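Local coordinates for iron binding protein FbpA (PDB 1Q35) that binds ferric iron in the bacterial periplasm and probably delivers it for uptake, at residues S77-N83 and I250-G255. Numbering follows the deposited sequence.
Sequences SKVLEKN and IEYLSG
Ser77 OG donates to Glu251 OE1 over a short 2.5 Å, at its anti lone pair. As N-cap of helix 78-83, Ser77 OG also accepts from Leu80 N (3.1 Å, 170°); a small hydroxyl suits this double task, and a carboxylate beside a helix N-terminus probably gains from the dipole. Lys78 curls its flexible chain back, leaving NZ 4.4 Å from Glu251 OE1 and water-bridged to it. Val79, compact and branched, crosses the aliphatic part of Glu251, Val79 CG1 touching Glu251 CB at 3.8 Å. Leu80's forked apolar end packs between the helices: Leu80 CD1 meets Ile250 CD1 at 3.6 Å, CD2 lies against Ser254 OG. Asn83's amide can donate and accept at once, ND2 to Ser254 OG (3.0 Å, nearly in the amide plane), OD1 from Lys272. Ser254 OG, between its backbone N and carbonyl carbon (chi1 82°), turns back to donate to Glu251 O. Polar bonds and an N-cap thus join two sequence-distant helices, nearly parallel (axes at 22°), away from the iron-binding tyrosines. Leu80 and Ile250 both touch Phe96 of strand 96-108, tying them to the sheet; Ile250 also reaches strand 228-236, and Tyr252 and Leu253 face helices 16-26 and 256-266.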
loop_
_atom_site.group_PDB
_atom_site.type_symbol
_atom_site.label_atom_id
_atom_site.label_comp_id
_atom_site.label_asym_id
_atom_site.label_seq_id
_atom_site.Cartn_x
_atom_site.Cartn_y
_atom_site.Cartn_z
ATOM N N SER A 77 -20.561 6.713 11.413
ATOM C CA SER A 77 -21.167 5.388 11.407
ATOM C C SER A 77 -20.745 4.619 12.652
ATOM O O SER A 77 -19.558 4.507 12.938
ATOM C CB SER A 77 -20.710 4.617 10.164
ATOM O OG SER A 77 -20.962 3.231 10.303
ATOM N N LYS A 78 -21.719 4.088 13.384
ATOM C CA LYS A 78 -21.448 3.253 14.555
ATOM C C LYS A 78 -20.757 1.951 14.151
ATOM O O LYS A 78 -19.982 1.394 14.924
ATOM C CB LYS A 78 -22.731 2.904 15.334
ATOM C CG LYS A 78 -23.909 3.886 15.225
ATOM C CD LYS A 78 -25.095 3.278 14.458
ATOM C CE LYS A 78 -24.786 2.999 12.984
ATOM N NZ LYS A 78 -24.546 4.239 12.201
ATOM N N VAL A 79 -21.069 1.464 12.952
ATOM C CA VAL A 79 -20.465 0.239 12.429
ATOM C C VAL A 79 -18.969 0.441 12.163
ATOM O O VAL A 79 -18.151 -0.385 12.564
ATOM C CB VAL A 79 -21.183 -0.239 11.145
ATOM C CG1 VAL A 79 -20.442 -1.422 10.506
ATOM C CG2 VAL A 79 -22.634 -0.609 11.454
ATOM N N LEU A 80 -18.612 1.544 11.508
ATOM C CA LEU A 80 -17.203 1.858 11.245
ATOM C C LEU A 80 -16.448 2.112 12.547
ATOM O O LEU A 80 -15.284 1.740 12.681
ATOM C CB LEU A 80 -17.076 3.075 10.320
ATOM C CG LEU A 80 -17.676 2.955 8.917
ATOM C CD1 LEU A 80 -17.504 4.251 8.144
ATOM C CD2 LEU A 80 -17.055 1.791 8.150
ATOM N N GLU A 81 -17.117 2.735 13.512
ATOM C CA GLU A 81 -16.518 3.005 14.812
ATOM C C GLU A 81 -16.141 1.713 15.539
ATOM O O GLU A 81 -15.070 1.620 16.133
ATOM C CB GLU A 81 -17.487 3.817 15.675
ATOM C CG GLU A 81 -16.936 4.205 17.035
ATOM C CD GLU A 81 -17.892 5.084 17.814
ATOM O OE1 GLU A 81 -17.544 6.254 18.072
ATOM O OE2 GLU A 81 -18.988 4.599 18.166
ATOM N N LYS A 82 -17.031 0.728 15.477
ATOM C CA LYS A 82 -16.848 -0.553 16.149
ATOM C C LYS A 82 -15.793 -1.408 15.452
ATOM O O LYS A 82 -14.979 -2.064 16.107
ATOM C CB LYS A 82 -18.175 -1.319 16.181
ATOM C CG LYS A 82 -18.147 -2.612 16.990
ATOM C CD LYS A 82 -19.471 -3.361 16.893
ATOM C CE LYS A 82 -19.364 -4.777 17.448
ATOM N NZ LYS A 82 -19.189 -5.788 16.371
ATOM N N ASN A 83 -15.806 -1.385 14.122
ATOM C CA ASN A 83 -14.999 -2.306 13.322
ATOM C C ASN A 83 -13.570 -1.834 13.086
ATOM O O ASN A 83 -12.650 -2.649 13.071
ATOM C CB ASN A 83 -15.674 -2.566 11.974
ATOM C CG ASN A 83 -16.893 -3.462 12.091
ATOM O OD1 ASN A 83 -17.086 -4.146 13.099
ATOM N ND2 ASN A 83 -17.720 -3.469 11.056
ATOM N N ILE A 250 -18.870 0.699 2.537
ATOM C CA ILE A 250 -17.680 0.817 3.373
ATOM C C ILE A 250 -17.888 0.133 4.727
ATOM O O ILE A 250 -16.958 -0.453 5.268
ATOM C CB ILE A 250 -17.156 2.279 3.472
ATOM C CG1 ILE A 250 -18.071 3.196 4.278
ATOM C CG2 ILE A 250 -16.951 2.857 2.084
ATOM C CD1 ILE A 250 -17.427 4.531 4.571
ATOM N N GLU A 251 -19.118 0.148 5.240
ATOM C CA GLU A 251 -19.461 -0.631 6.425
ATOM C C GLU A 251 -19.266 -2.126 6.169
ATOM O O GLU A 251 -18.731 -2.836 7.015
ATOM C CB GLU A 251 -20.904 -0.342 6.864
ATOM C CG GLU A 251 -21.067 1.035 7.496
ATOM C CD GLU A 251 -22.505 1.401 7.836
ATOM O OE1 GLU A 251 -22.689 2.283 8.699
ATOM O OE2 GLU A 251 -23.441 0.829 7.243
ATOM N N TYR A 252 -19.683 -2.589 4.998
ATOM C CA TYR A 252 -19.505 -3.989 4.615
ATOM C C TYR A 252 -18.022 -4.360 4.551
ATOM O O TYR A 252 -17.617 -5.405 5.061
ATOM C CB TYR A 252 -20.150 -4.274 3.257
ATOM C CG TYR A 252 -20.105 -5.734 2.858
ATOM C CD1 TYR A 252 -19.022 -6.252 2.153
ATOM C CD2 TYR A 252 -21.140 -6.599 3.197
ATOM C CE1 TYR A 252 -18.970 -7.592 1.795
ATOM C CE2 TYR A 252 -21.101 -7.940 2.842
ATOM C CZ TYR A 252 -20.015 -8.429 2.138
ATOM O OH TYR A 252 -19.972 -9.758 1.787
ATOM N N LEU A 253 -17.220 -3.504 3.928
ATOM C CA LEU A 253 -15.791 -3.781 3.772
ATOM C C LEU A 253 -15.067 -3.798 5.119
ATOM O O LEU A 253 -14.022 -4.447 5.246
ATOM C CB LEU A 253 -15.138 -2.783 2.809
ATOM C CG LEU A 253 -15.600 -2.899 1.352
ATOM C CD1 LEU A 253 -15.043 -1.764 0.511
ATOM C CD2 LEU A 253 -15.232 -4.249 0.742
ATOM N N SER A 254 -15.624 -3.117 6.120
ATOM C CA SER A 254 -15.063 -3.092 7.472
ATOM C C SER A 254 -15.468 -4.286 8.346
ATOM O O SER A 254 -14.893 -4.483 9.413
ATOM C CB SER A 254 -15.470 -1.794 8.187
ATOM O OG SER A 254 -16.780 -1.873 8.742
ATOM N N GLY A 255 -16.458 -5.056 7.903
ATOM C CA GLY A 255 -17.042 -6.112 8.717
ATOM C C GLY A 255 -16.289 -7.428 8.705
ATOM O O GLY A 255 -15.326 -7.617 7.964
HETATM O O HOH W 1 -24.505 4.212 9.361
#